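Local coordinates for protein rhamnosidase B (Bacillus sp., PDB 2OKX) that hydrolyses terminal alpha-L-rhamnose residues from rhamnose-containing glycosides, as an alpha-L-rhamnosidase of glycoside hydrolase family 78, at residues I462-V468 against Y507-R513; V768-L772 against F806-A810; V64-P68 against L615-S620; G910-S916 against L927-P932. Numbering follows the deposited sequence.

Counted from the N terminus, interaction 3 opens first: the loop 64-68 of the N-terminal domain meets 615-620 of the catalytic six-hairpin domain, closing a loop of 546 residues. Interaction 1 is nested inside that loop, where strands 462-468 and 507-513 pair within the concanavalin-like domain and close 38 residues. After interaction 3 has closed, interaction 2 packs two helices of the catalytic domain together, closing 33 residues, and interaction 4 joins the strands of a C-terminal-domain hairpin across 10 residues. No two of the contacts cross or touch; interactions 2 and 3 come nearest, about 13 Å between nearest atoms. Interaction 3 ties two domains together, whereas each of the others stays within one.

Interaction 1. Residues I462-V468 against Y507-R513; sequences IIDAYGV and YLFLTVR
This contact is a buried antiparallel strand pairing in the concanavalin-like domain. Strands 462-468 and 507-513 are in regular beta conformation, at 162° between their directions and 4.5 Å apart at closest approach. I462 faces R513, and the register continues without a bulge to V468 facing Y507. Hydrogen-bonded pairs are I462-R513, D464-T511, Y466-F509 and V468-Y507, each bonded both ways; of these bonds the shortest is F509 N to Y466 O at 2.7 Å, the longest Y466 N to F509 O at 3.0 Å. Alternating with non-hydrogen-bonded pairs, as in any regular antiparallel pairing, they build a sheet of a largely antiparallel concanavalin-like fold. Strand 485-489 bonds to the outer edge of 462-468, and 436-443 to that of 507-513. On the face of I463, A465, L508, L510 and V512 everything is aliphatic: I463 CG2 meets L510 CD1 at 3.8 Å, and small A465 and G467 accept L508, whose CD1 lies 4.1 Å from A465 CB. The other face carries a diagonal buried charge pair: D464 (chi1 m) offers OD1 to R513 NE at 2.7 Å and R513 NH2 at 2.8 Å. R487 and D436 extend it by further salt bridges. Y466 (t) and F509 (m) rings meet obliquely, centroids 5.8 Å apart.

Interaction 2. Residues V768-L772 against F806-A810; sequences VVAYL and FYYEA
L772, with chi1 m and chi2 t, lays its forked end on the backbone of the helix opposite: CD1 lies 3.2 Å from F806 O, while CD2 lies 3.6 Å from A810 N. Both segments are regular alpha-helix, phi/psi near -65/-40, belonging to helices 764-772 and 801-813. The short axes approach to 9.4 Å at a crossing angle of +50°, the nearest CA pairs being V768-Y807 (6.2 Å) and L772-A810 (5.9 Å). V768, Y771 and L772, spaced i, i+3 and i+4, present one side of their helix. Small A810 sits among them, its CB 3.7 Å from Y771 CD2; V768 CG2 touches Y807 CD1 at 4.0 Å. Helix pairs of this kind build the (alpha/alpha)6 barrel of the catalytic domain in family 78. The hydroxyls of Y771 and Y807 bond to E785 and the carbonyl of L788, respectively, and E809 bridges to R581. The meeting surface is therefore held by van der Waals fit of apolar side chains against each other and against the backbone, with polar ends turned to other partners.

Interaction 3. Residues V64-P68 against L615-S620; sequences VRSWP and LDQVPS
Both segments are loops: 64-68 extended from V64 to W67, 615-620 turning at D616, then extended through Q617 and V618 to a cis peptide bond between V618 and P619. The nearest CA atoms are those of W67 and P619, 5.5 Å apart. After the cis bond the proline ring points toward the other loop, where P619 CB rests over the five-membered ring of W67, 3.6 Å from its centroid and 15° off the normal, a CH-pi contact. W67, with chi1 m and chi2 105°, offers a broad flat face suited to a proline; beyond it, W67 CZ2 reaches V618 CB at 3.5 Å. This wedge joins the N-terminal domain to the catalytic (alpha/alpha)6 domain, and W67 NE1 is anchored to the carbonyl of L603. R65 lies on the other side of the proline, R65 CG 3.4 Å from P619 CD. Its guanidinium forms salt bridges with D563 and E562, and R65 NH1 (3.0 Å) bonds a water that also bonds V618 O (2.9 Å).

Interaction 4. Residues G910-S916 against L927-P932; sequences GGHIAVS and LRIEAP
I913 supplies a bump on the buried side: its chi1 m, chi2 m side chain swings CD1 to 3.4 Å from A931 CB, and alanine is small enough to admit it. Strands 912-916 and 927-932 lie antiparallel, 174° between directions and 4.7 Å at closest approach, with A914 facing E930, V915 facing I929 and S916 facing R928. The hydrogen-bonded pairs are A914-E930 (A914 N to E930 O 2.9 Å, E930 N to A914 O 2.8 Å) and S916-R928 (S916 N to R928 O 3.0 Å, R928 N to S916 O 2.8 Å). These are the arms of a beta hairpin, formed by strands 912-921 and 924-932, in the C-terminal beta domain; strands 900-906 and 946-954 extend the sheet beside it. On the buried face V915 (t) fits against L927 (t), V915 CG1 to L927 CD1 3.6 Å, and less closely against I929, V915 CG2 to I929 CG1 4.3 Å. The opposite face is more open and polar: short A914 and S916 lie beside the long stems of E930 and R928, with S916 OG 3.5 Å from R928 CB. At the end of the pairing, P932 offers no amide hydrogen, and its CD packs 3.4 Å from H912 O. G911, at phi/psi 86/-171, gives the P932 ring a hollow, G911 CA to P932 CG 4.4 Å; any CB would crowd that ring and clash with the preceding carbonyl.

Interaction 1. Residues I462-V468 against Y507-R513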
loop_
_atom_site.group_PDB
_atom_site.type_symbol
_atom_site.label_atom_id
_atom_site.label_comp_id
_atom_site.label_asym_id
_atom_site.label_seq_id
_atom_site.Cartn_x
_atom_site.Cartn_y
_atom_site.Cartn_z
ATOM N N ILE A 462 22.627 9.586 -16.336
ATOM C CA ILE A 462 21.796 8.912 -15.343
ATOM C C ILE A 462 20.614 9.783 -14.918
ATOM O O ILE A 462 20.788 10.952 -14.571
ATOM C CB ILE A 462 22.606 8.570 -14.077
ATOM C CG1 ILE A 462 23.681 7.532 -14.406
ATOM C CG2 ILE A 462 21.672 8.052 -12.981
ATOM C CD1 ILE A 462 24.655 7.289 -13.255
ATOM N N ILE A 463 19.417 9.205 -14.954
ATOM C CA ILE A 463 18.207 9.907 -14.541
ATOM C C ILE A 463 17.618 9.148 -13.347
ATOM O O ILE A 463 17.048 8.066 -13.511
ATOM C CB ILE A 463 17.154 9.952 -15.676
ATOM C CG1 ILE A 463 17.754 10.598 -16.932
ATOM C CG2 ILE A 463 15.933 10.754 -15.223
ATOM C CD1 ILE A 463 18.200 12.053 -16.738
ATOM N N ASP A 464 17.777 9.713 -12.151
ATOM C CA ASP A 464 17.271 9.104 -10.921
ATOM C C ASP A 464 15.956 9.741 -10.478
ATOM O O ASP A 464 15.817 10.968 -10.478
ATOM C CB ASP A 464 18.293 9.255 -9.795
ATOM C CG ASP A 464 19.448 8.276 -9.913
ATOM O OD1 ASP A 464 20.386 8.373 -9.099
ATOM O OD2 ASP A 464 19.409 7.408 -10.809
ATOM N N ALA A 465 15.000 8.900 -10.096
ATOM C CA ALA A 465 13.698 9.370 -9.646
ATOM C C ALA A 465 13.413 8.799 -8.266
ATOM O O ALA A 465 13.607 7.608 -8.027
ATOM C CB ALA A 465 12.619 8.939 -10.626
ATOM N N TYR A 466 12.957 9.658 -7.360
ATOM C CA TYR A 466 12.648 9.262 -5.991
ATOM C C TYR A 466 11.468 10.096 -5.482
ATOM O O TYR A 466 11.540 11.319 -5.437
ATOM C CB TYR A 466 13.890 9.477 -5.122
ATOM C CG TYR A 466 13.666 9.417 -3.628
ATOM C CD1 TYR A 466 12.929 8.383 -3.045
ATOM C CD2 TYR A 466 14.235 10.376 -2.789
ATOM C CE1 TYR A 466 12.767 8.306 -1.657
ATOM C CE2 TYR A 466 14.083 10.307 -1.409
ATOM C CZ TYR A 466 13.351 9.270 -0.850
ATOM O OH TYR A 466 13.244 9.187 0.519
ATOM N N GLY A 467 10.383 9.427 -5.106
ATOM C CA GLY A 467 9.212 10.145 -4.636
ATOM C C GLY A 467 8.960 10.102 -3.140
ATOM O O GLY A 467 9.037 9.044 -2.515
ATOM N N VAL A 468 8.672 11.264 -2.559
ATOM C CA VAL A 468 8.367 11.339 -1.135
ATOM C C VAL A 468 7.006 12.009 -0.982
ATOM O O VAL A 468 6.512 12.638 -1.919
ATOM C CB VAL A 468 9.440 12.126 -0.342
ATOM C CG1 VAL A 468 10.795 11.447 -0.501
ATOM C CG2 VAL A 468 9.506 13.571 -0.810
ATOM N N TYR A 507 6.135 14.764 -3.928
ATOM C CA TYR A 507 7.355 15.415 -4.407
ATOM C C TYR A 507 8.290 14.416 -5.069
ATOM O O TYR A 507 8.552 13.353 -4.520
ATOM C CB TYR A 507 8.088 16.074 -3.238
ATOM C CG TYR A 507 7.207 16.980 -2.409
ATOM C CD1 TYR A 507 7.044 18.330 -2.738
ATOM C CD2 TYR A 507 6.535 16.486 -1.293
ATOM C CE1 TYR A 507 6.233 19.168 -1.966
ATOM C CE2 TYR A 507 5.724 17.310 -0.518
ATOM C CZ TYR A 507 5.580 18.646 -0.856
ATOM O OH TYR A 507 4.807 19.458 -0.060
ATOM N N LEU A 508 8.800 14.768 -6.244
ATOM C CA LEU A 508 9.709 13.888 -6.959
ATOM C C LEU A 508 11.107 14.477 -7.060
ATOM O O LEU A 508 11.302 15.572 -7.596
ATOM C CB LEU A 508 9.186 13.609 -8.370
ATOM C CG LEU A 508 10.008 12.628 -9.217
ATOM C CD1 LEU A 508 9.867 11.218 -8.655
ATOM C CD2 LEU A 508 9.521 12.658 -10.659
ATOM N N PHE A 509 12.083 13.760 -6.522
ATOM C CA PHE A 509 13.465 14.200 -6.627
ATOM C C PHE A 509 13.945 13.612 -7.947
ATOM O O PHE A 509 14.019 12.392 -8.090
ATOM C CB PHE A 509 14.320 13.643 -5.484
ATOM C CG PHE A 509 14.157 14.380 -4.187
ATOM C CD1 PHE A 509 13.022 14.202 -3.402
ATOM C CD2 PHE A 509 15.141 15.263 -3.753
ATOM C CE1 PHE A 509 12.870 14.898 -2.197
ATOM C CE2 PHE A 509 15.001 15.962 -2.553
ATOM C CZ PHE A 509 13.863 15.779 -1.774
ATOM N N LEU A 510 14.239 14.472 -8.918
ATOM C CA LEU A 510 14.718 14.010 -10.216
ATOM C C LEU A 510 16.163 14.472 -10.281
ATOM O O LEU A 510 16.434 15.667 -10.368
ATOM C CB LEU A 510 13.900 14.637 -11.351
ATOM C CG LEU A 510 14.197 14.090 -12.751
ATOM C CD1 LEU A 510 13.714 12.647 -12.848
ATOM C CD2 LEU A 510 13.512 14.946 -13.799
ATOM N N THR A 511 17.093 13.524 -10.220
ATOM C CA THR A 511 18.506 13.874 -10.223
ATOM C C THR A 511 19.234 13.375 -11.467
ATOM O O THR A 511 19.207 12.184 -11.790
ATOM C CB THR A 511 19.174 13.338 -8.946
ATOM O OG1 THR A 511 18.372 13.703 -7.813
ATOM C CG2 THR A 511 20.554 13.937 -8.765
ATOM N N VAL A 512 19.874 14.315 -12.163
ATOM C CA VAL A 512 20.597 14.029 -13.398
ATOM C C VAL A 512 22.093 13.973 -13.109
ATOM O O VAL A 512 22.657 14.919 -12.558
ATOM C CB VAL A 512 20.314 15.125 -14.452
ATOM C CG1 VAL A 512 20.972 14.767 -15.784
ATOM C CG2 VAL A 512 18.805 15.292 -14.627
ATOM N N ARG A 513 22.727 12.867 -13.487
ATOM C CA ARG A 513 24.156 12.678 -13.237
ATOM C C ARG A 513 24.960 12.192 -14.453
ATOM O O ARG A 513 24.422 11.567 -15.366
ATOM C CB ARG A 513 24.362 11.651 -12.115
ATOM C CG ARG A 513 23.265 11.575 -11.048
ATOM C CD ARG A 513 23.577 10.440 -10.070
ATOM N NE ARG A 513 22.463 10.112 -9.177
ATOM C CZ ARG A 513 22.209 10.730 -8.027
ATOM N NH1 ARG A 513 22.987 11.719 -7.608
ATOM N NH2 ARG A 513 21.171 10.349 -7.295
#

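Interaction 2. Residues V768-L772 against F806-A810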
loop_
_atom_site.group_PDB
_atom_site.type_symbol
_atom_site.label_atom_id
_atom_site.label_comp_id
_atom_site.label_asym_id
_atom_site.label_seq_id
_atom_site.Cartn_x
_atom_site.Cartn_y
_atom_site.Cartn_z
ATOM N N VAL A 768 -15.009 3.425 23.816
ATOM C CA VAL A 768 -15.744 3.749 22.599
ATOM C C VAL A 768 -16.297 2.477 21.963
ATOM O O VAL A 768 -17.455 2.432 21.551
ATOM C CB VAL A 768 -14.840 4.478 21.569
ATOM C CG1 VAL A 768 -15.560 4.600 20.233
ATOM C CG2 VAL A 768 -14.474 5.859 22.084
ATOM N N VAL A 769 -15.467 1.442 21.887
ATOM C CA VAL A 769 -15.896 0.181 21.294
ATOM C C VAL A 769 -17.027 -0.460 22.096
ATOM O O VAL A 769 -17.955 -1.027 21.522
ATOM C CB VAL A 769 -14.717 -0.819 21.181
ATOM C CG1 VAL A 769 -15.210 -2.147 20.633
ATOM C CG2 VAL A 769 -13.638 -0.247 20.269
ATOM N N ALA A 770 -16.948 -0.376 23.419
ATOM C CA ALA A 770 -17.987 -0.949 24.268
ATOM C C ALA A 770 -19.313 -0.242 23.985
ATOM O O ALA A 770 -20.376 -0.865 23.957
ATOM C CB ALA A 770 -17.609 -0.793 25.738
ATOM N N TYR A 771 -19.233 1.064 23.763
ATOM C CA TYR A 771 -20.410 1.873 23.476
ATOM C C TYR A 771 -21.033 1.499 22.130
ATOM O O TYR A 771 -22.244 1.297 22.032
ATOM C CB TYR A 771 -20.025 3.352 23.466
ATOM C CG TYR A 771 -21.197 4.299 23.348
ATOM C CD1 TYR A 771 -22.035 4.543 24.438
ATOM C CD2 TYR A 771 -21.466 4.957 22.151
ATOM C CE1 TYR A 771 -23.114 5.423 24.335
ATOM C CE2 TYR A 771 -22.539 5.835 22.037
ATOM C CZ TYR A 771 -23.359 6.064 23.132
ATOM O OH TYR A 771 -24.421 6.929 23.016
ATOM N N LEU A 772 -20.199 1.407 21.097
ATOM C CA LEU A 772 -20.664 1.069 19.753
ATOM C C LEU A 772 -21.198 -0.346 19.614
ATOM O O LEU A 772 -22.109 -0.594 18.826
ATOM C CB LEU A 772 -19.538 1.252 18.732
ATOM C CG LEU A 772 -19.154 2.667 18.312
ATOM C CD1 LEU A 772 -17.947 2.607 17.387
ATOM C CD2 LEU A 772 -20.326 3.326 17.611
ATOM N N PHE A 806 -14.512 5.439 14.366
ATOM C CA PHE A 806 -15.370 4.726 15.303
ATOM C C PHE A 806 -15.862 5.690 16.378
ATOM O O PHE A 806 -17.005 5.605 16.826
ATOM C CB PHE A 806 -14.601 3.553 15.926
ATOM C CG PHE A 806 -14.200 2.499 14.930
ATOM C CD1 PHE A 806 -15.164 1.758 14.256
ATOM C CD2 PHE A 806 -12.857 2.258 14.649
ATOM C CE1 PHE A 806 -14.799 0.791 13.312
ATOM C CE2 PHE A 806 -12.481 1.294 13.709
ATOM C CZ PHE A 806 -13.452 0.561 13.039
ATOM N N TYR A 807 -15.001 6.619 16.775
ATOM C CA TYR A 807 -15.357 7.610 17.786
ATOM C C TYR A 807 -16.511 8.485 17.283
ATOM O O TYR A 807 -17.437 8.805 18.036
ATOM C CB TYR A 807 -14.132 8.467 18.117
ATOM C CG TYR A 807 -14.380 9.598 19.092
ATOM C CD1 TYR A 807 -15.042 9.380 20.303
ATOM C CD2 TYR A 807 -13.930 10.883 18.811
ATOM C CE1 TYR A 807 -15.247 10.422 21.207
ATOM C CE2 TYR A 807 -14.126 11.927 19.705
ATOM C CZ TYR A 807 -14.785 11.689 20.899
ATOM O OH TYR A 807 -14.966 12.728 21.775
ATOM N N TYR A 808 -16.459 8.860 16.008
ATOM C CA TYR A 808 -17.512 9.690 15.427
ATOM C C TYR A 808 -18.825 8.911 15.333
ATOM O O TYR A 808 -19.903 9.478 15.510
ATOM C CB TYR A 808 -17.094 10.211 14.045
ATOM C CG TYR A 808 -15.862 11.107 14.068
ATOM C CD1 TYR A 808 -15.450 11.739 15.242
ATOM C CD2 TYR A 808 -15.115 11.328 12.908
ATOM C CE1 TYR A 808 -14.315 12.572 15.262
ATOM C CE2 TYR A 808 -13.987 12.155 12.916
ATOM C CZ TYR A 808 -13.593 12.771 14.093
ATOM O OH TYR A 808 -12.482 13.590 14.100
ATOM N N GLU A 809 -18.740 7.615 15.051
ATOM C CA GLU A 809 -19.951 6.805 14.978
ATOM C C GLU A 809 -20.602 6.817 16.361
ATOM O O GLU A 809 -21.829 6.831 16.485
ATOM C CB GLU A 809 -19.629 5.369 14.553
ATOM C CG GLU A 809 -19.343 5.205 13.060
ATOM C CD GLU A 809 -19.165 3.749 12.646
ATOM O OE1 GLU A 809 -18.143 3.134 13.022
ATOM O OE2 GLU A 809 -20.051 3.216 11.948
ATOM N N ALA A 810 -19.767 6.826 17.399
ATOM C CA ALA A 810 -20.250 6.863 18.772
ATOM C C ALA A 810 -20.882 8.222 19.074
ATOM O O ALA A 810 -21.935 8.291 19.715
ATOM C CB ALA A 810 -19.100 6.588 19.749
#

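Interaction 3. Residues V64-P68 against L615-S620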
loop_
_atom_site.group_PDB
_atom_site.type_symbol
_atom_site.label_atom_id
_atom_site.label_comp_id
_atom_site.label_asym_id
_atom_site.label_seq_id
_atom_site.Cartn_x
_atom_site.Cartn_y
_atom_site.Cartn_z
ATOM N N VAL A 64 -5.490 -7.948 -12.280
ATOM C CA VAL A 64 -5.802 -7.461 -10.942
ATOM C C VAL A 64 -5.170 -8.476 -9.993
ATOM O O VAL A 64 -4.843 -9.589 -10.411
ATOM C CB VAL A 64 -7.327 -7.382 -10.705
ATOM C CG1 VAL A 64 -7.944 -6.341 -11.639
ATOM C CG2 VAL A 64 -7.972 -8.740 -10.927
ATOM N N ARG A 65 -4.979 -8.109 -8.731
ATOM C CA ARG A 65 -4.354 -9.040 -7.798
ATOM C C ARG A 65 -5.228 -10.275 -7.604
ATOM O O ARG A 65 -6.453 -10.173 -7.484
ATOM C CB ARG A 65 -4.052 -8.351 -6.462
ATOM C CG ARG A 65 -5.257 -7.916 -5.646
ATOM C CD ARG A 65 -4.826 -6.883 -4.604
ATOM N NE ARG A 65 -4.520 -5.595 -5.232
ATOM C CZ ARG A 65 -3.810 -4.626 -4.664
ATOM N NH1 ARG A 65 -3.316 -4.790 -3.444
ATOM N NH2 ARG A 65 -3.606 -3.481 -5.313
ATOM N N SER A 66 -4.592 -11.444 -7.584
ATOM C CA SER A 66 -5.317 -12.708 -7.441
ATOM C C SER A 66 -4.644 -13.746 -6.555
ATOM O O SER A 66 -3.462 -13.646 -6.234
ATOM C CB SER A 66 -5.486 -13.387 -8.808
ATOM O OG SER A 66 -5.736 -12.479 -9.857
ATOM N N TRP A 67 -5.433 -14.743 -6.158
ATOM C CA TRP A 67 -4.911 -15.891 -5.427
ATOM C C TRP A 67 -4.629 -16.743 -6.668
ATOM O O TRP A 67 -5.491 -16.860 -7.544
ATOM C CB TRP A 67 -5.989 -16.598 -4.595
ATOM C CG TRP A 67 -6.501 -15.855 -3.401
ATOM C CD1 TRP A 67 -7.709 -15.226 -3.281
ATOM C CD2 TRP A 67 -5.844 -15.709 -2.135
ATOM N NE1 TRP A 67 -7.846 -14.702 -2.018
ATOM C CE2 TRP A 67 -6.718 -14.982 -1.294
ATOM C CE3 TRP A 67 -4.603 -16.120 -1.629
ATOM C CZ2 TRP A 67 -6.391 -14.660 0.027
ATOM C CZ3 TRP A 67 -4.278 -15.799 -0.316
ATOM C CH2 TRP A 67 -5.172 -15.075 0.498
ATOM N N PRO A 68 -3.426 -17.318 -6.785
ATOM C CA PRO A 68 -3.144 -18.134 -7.972
ATOM C C PRO A 68 -4.219 -19.172 -8.319
ATOM O O PRO A 68 -4.405 -19.503 -9.489
ATOM C CB PRO A 68 -1.803 -18.767 -7.630
ATOM C CG PRO A 68 -1.123 -17.659 -6.872
ATOM C CD PRO A 68 -2.224 -17.169 -5.947
ATOM N N LEU A 615 -7.086 -13.979 6.700
ATOM C CA LEU A 615 -5.958 -13.047 6.668
ATOM C C LEU A 615 -6.381 -11.585 6.746
ATOM O O LEU A 615 -7.440 -11.212 6.241
ATOM C CB LEU A 615 -5.122 -13.275 5.404
ATOM C CG LEU A 615 -3.922 -14.220 5.546
ATOM C CD1 LEU A 615 -4.348 -15.502 6.241
ATOM C CD2 LEU A 615 -3.328 -14.513 4.175
ATOM N N ASP A 616 -5.542 -10.766 7.378
ATOM C CA ASP A 616 -5.824 -9.345 7.545
ATOM C C ASP A 616 -5.563 -8.504 6.291
ATOM O O ASP A 616 -5.941 -7.334 6.233
ATOM C CB ASP A 616 -5.059 -8.798 8.762
ATOM C CG ASP A 616 -3.603 -9.240 8.798
ATOM O OD1 ASP A 616 -3.045 -9.326 9.915
ATOM O OD2 ASP A 616 -3.017 -9.487 7.724
ATOM N N GLN A 617 -4.908 -9.103 5.299
ATOM C CA GLN A 617 -4.652 -8.460 4.009
ATOM C C GLN A 617 -4.583 -9.584 2.974
ATOM O O GLN A 617 -4.006 -10.640 3.238
ATOM C CB GLN A 617 -3.365 -7.603 4.020
ATOM C CG GLN A 617 -2.272 -8.016 4.993
ATOM C CD GLN A 617 -1.452 -9.188 4.498
ATOM O OE1 GLN A 617 -0.794 -9.109 3.458
ATOM N NE2 GLN A 617 -1.484 -10.284 5.246
ATOM N N VAL A 618 -5.204 -9.369 1.814
ATOM C CA VAL A 618 -5.258 -10.385 0.762
ATOM C C VAL A 618 -5.287 -9.783 -0.649
ATOM O O VAL A 618 -5.563 -8.594 -0.816
ATOM C CB VAL A 618 -6.538 -11.249 0.912
ATOM C CG1 VAL A 618 -6.587 -11.895 2.289
ATOM C CG2 VAL A 618 -7.781 -10.376 0.696
ATOM N N PRO A 619 -4.945 -10.583 -1.679
ATOM C CA PRO A 619 -4.480 -11.975 -1.589
ATOM C C PRO A 619 -2.998 -11.824 -1.272
ATOM O O PRO A 619 -2.271 -11.166 -2.019
ATOM C CB PRO A 619 -4.743 -12.519 -2.989
ATOM C CG PRO A 619 -4.503 -11.317 -3.855
ATOM C CD PRO A 619 -5.177 -10.199 -3.084
ATOM N N SER A 620 -2.552 -12.414 -0.165
ATOM C CA SER A 620 -1.168 -12.234 0.257
ATOM C C SER A 620 -0.406 -13.469 0.715
ATOM O O SER A 620 -0.995 -14.473 1.122
ATOM C CB SER A 620 -1.132 -11.191 1.379
ATOM O OG SER A 620 0.155 -11.083 1.955
HETATM O O HOH W 1 -3.165 -6.994 -1.389
#

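Interaction 4. Residues G910-S916 against L927-P932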
loop_
_atom_site.group_PDB
_atom_site.type_symbol
_atom_site.label_atom_id
_atom_site.label_comp_id
_atom_site.label_asym_id
_atom_site.label_seq_id
_atom_site.Cartn_x
_atom_site.Cartn_y
_atom_site.Cartn_z
ATOM N N GLY A 910 -28.516 3.980 -9.135
ATOM C CA GLY A 910 -28.436 5.043 -10.119
ATOM C C GLY A 910 -29.162 6.272 -9.601
ATOM O O GLY A 910 -30.080 6.159 -8.784
ATOM N N GLY A 911 -28.764 7.443 -10.082
ATOM C CA GLY A 911 -29.390 8.667 -9.626
ATOM C C GLY A 911 -28.704 9.128 -8.354
ATOM O O GLY A 911 -27.675 8.573 -7.963
ATOM N N HIS A 912 -29.259 10.136 -7.695
ATOM C CA HIS A 912 -28.642 10.618 -6.469
ATOM C C HIS A 912 -29.626 11.322 -5.551
ATOM O O HIS A 912 -30.782 11.546 -5.910
ATOM C CB HIS A 912 -27.498 11.583 -6.796
ATOM C CG HIS A 912 -27.942 12.831 -7.491
ATOM N ND1 HIS A 912 -29.109 13.487 -7.165
ATOM C CD2 HIS A 912 -27.368 13.554 -8.480
ATOM C CE1 HIS A 912 -29.237 14.561 -7.924
ATOM N NE2 HIS A 912 -28.192 14.625 -8.731
ATOM N N ILE A 913 -29.140 11.656 -4.360
ATOM C CA ILE A 913 -29.916 12.380 -3.367
ATOM C C ILE A 913 -29.182 13.714 -3.214
ATOM O O ILE A 913 -28.023 13.737 -2.805
ATOM C CB ILE A 913 -29.902 11.675 -1.993
ATOM C CG1 ILE A 913 -30.405 10.232 -2.118
ATOM C CG2 ILE A 913 -30.775 12.449 -1.013
ATOM C CD1 ILE A 913 -31.865 10.110 -2.485
ATOM N N ALA A 914 -29.832 14.815 -3.570
ATOM C CA ALA A 914 -29.205 16.126 -3.437
ATOM C C ALA A 914 -29.925 16.885 -2.332
ATOM O O ALA A 914 -31.155 16.939 -2.304
ATOM C CB ALA A 914 -29.285 16.895 -4.750
ATOM N N VAL A 915 -29.158 17.455 -1.409
ATOM C CA VAL A 915 -29.738 18.196 -0.297
ATOM C C VAL A 915 -29.018 19.516 -0.060
ATOM O O VAL A 915 -27.794 19.590 -0.125
ATOM C CB VAL A 915 -29.669 17.378 1.015
ATOM C CG1 VAL A 915 -30.076 18.244 2.202
ATOM C CG2 VAL A 915 -30.570 16.154 0.914
ATOM N N SER A 916 -29.784 20.566 0.202
ATOM C CA SER A 916 -29.189 21.857 0.505
ATOM C C SER A 916 -30.051 22.530 1.557
ATOM O O SER A 916 -31.280 22.392 1.545
ATOM C CB SER A 916 -29.117 22.739 -0.744
ATOM O OG SER A 916 -30.407 23.172 -1.144
ATOM N N LEU A 927 -34.885 24.234 3.251
ATOM C CA LEU A 927 -34.288 22.956 2.876
ATOM C C LEU A 927 -34.832 22.437 1.550
ATOM O O LEU A 927 -36.040 22.445 1.330
ATOM C CB LEU A 927 -34.562 21.924 3.981
ATOM C CG LEU A 927 -34.312 20.435 3.707
ATOM C CD1 LEU A 927 -32.821 20.186 3.578
ATOM C CD2 LEU A 927 -34.886 19.590 4.845
ATOM N N ARG A 928 -33.932 21.990 0.675
ATOM C CA ARG A 928 -34.313 21.446 -0.624
ATOM C C ARG A 928 -33.768 20.018 -0.718
ATOM O O ARG A 928 -32.617 19.750 -0.349
ATOM C CB ARG A 928 -33.719 22.300 -1.750
ATOM C CG ARG A 928 -34.067 21.830 -3.161
ATOM C CD ARG A 928 -33.202 22.545 -4.200
ATOM N NE ARG A 928 -33.522 22.160 -5.574
ATOM C CZ ARG A 928 -34.566 22.616 -6.260
ATOM N NH1 ARG A 928 -35.408 23.481 -5.706
ATOM N NH2 ARG A 928 -34.764 22.210 -7.507
ATOM N N ILE A 929 -34.605 19.111 -1.209
ATOM C CA ILE A 929 -34.244 17.710 -1.361
ATOM C C ILE A 929 -34.638 17.274 -2.770
ATOM O O ILE A 929 -35.757 17.529 -3.213
ATOM C CB ILE A 929 -35.022 16.826 -0.356
ATOM C CG1 ILE A 929 -34.679 17.238 1.077
ATOM C CG2 ILE A 929 -34.694 15.351 -0.584
ATOM C CD1 ILE A 929 -35.647 16.684 2.113
ATOM N N GLU A 930 -33.721 16.624 -3.473
ATOM C CA GLU A 930 -34.012 16.146 -4.816
ATOM C C GLU A 930 -33.612 14.681 -4.879
ATOM O O GLU A 930 -32.500 14.313 -4.496
ATOM C CB GLU A 930 -33.240 16.966 -5.853
ATOM C CG GLU A 930 -33.723 16.756 -7.278
ATOM C CD GLU A 930 -33.278 17.864 -8.221
ATOM O OE1 GLU A 930 -33.775 17.895 -9.370
ATOM O OE2 GLU A 930 -32.433 18.700 -7.815
ATOM N N ALA A 931 -34.523 13.837 -5.348
ATOM C CA ALA A 931 -34.241 12.410 -5.439
ATOM C C ALA A 931 -35.165 11.746 -6.453
ATOM O O ALA A 931 -36.161 12.332 -6.858
ATOM C CB ALA A 931 -34.423 11.764 -4.074
ATOM N N PRO A 932 -34.824 10.522 -6.891
ATOM C CA PRO A 932 -35.653 9.796 -7.861
ATOM C C PRO A 932 -37.051 9.598 -7.274
ATOM O O PRO A 932 -37.193 9.357 -6.079
ATOM C CB PRO A 932 -34.893 8.486 -8.045
ATOM C CG PRO A 932 -33.459 8.916 -7.879
ATOM C CD PRO A 932 -33.550 9.814 -6.659
#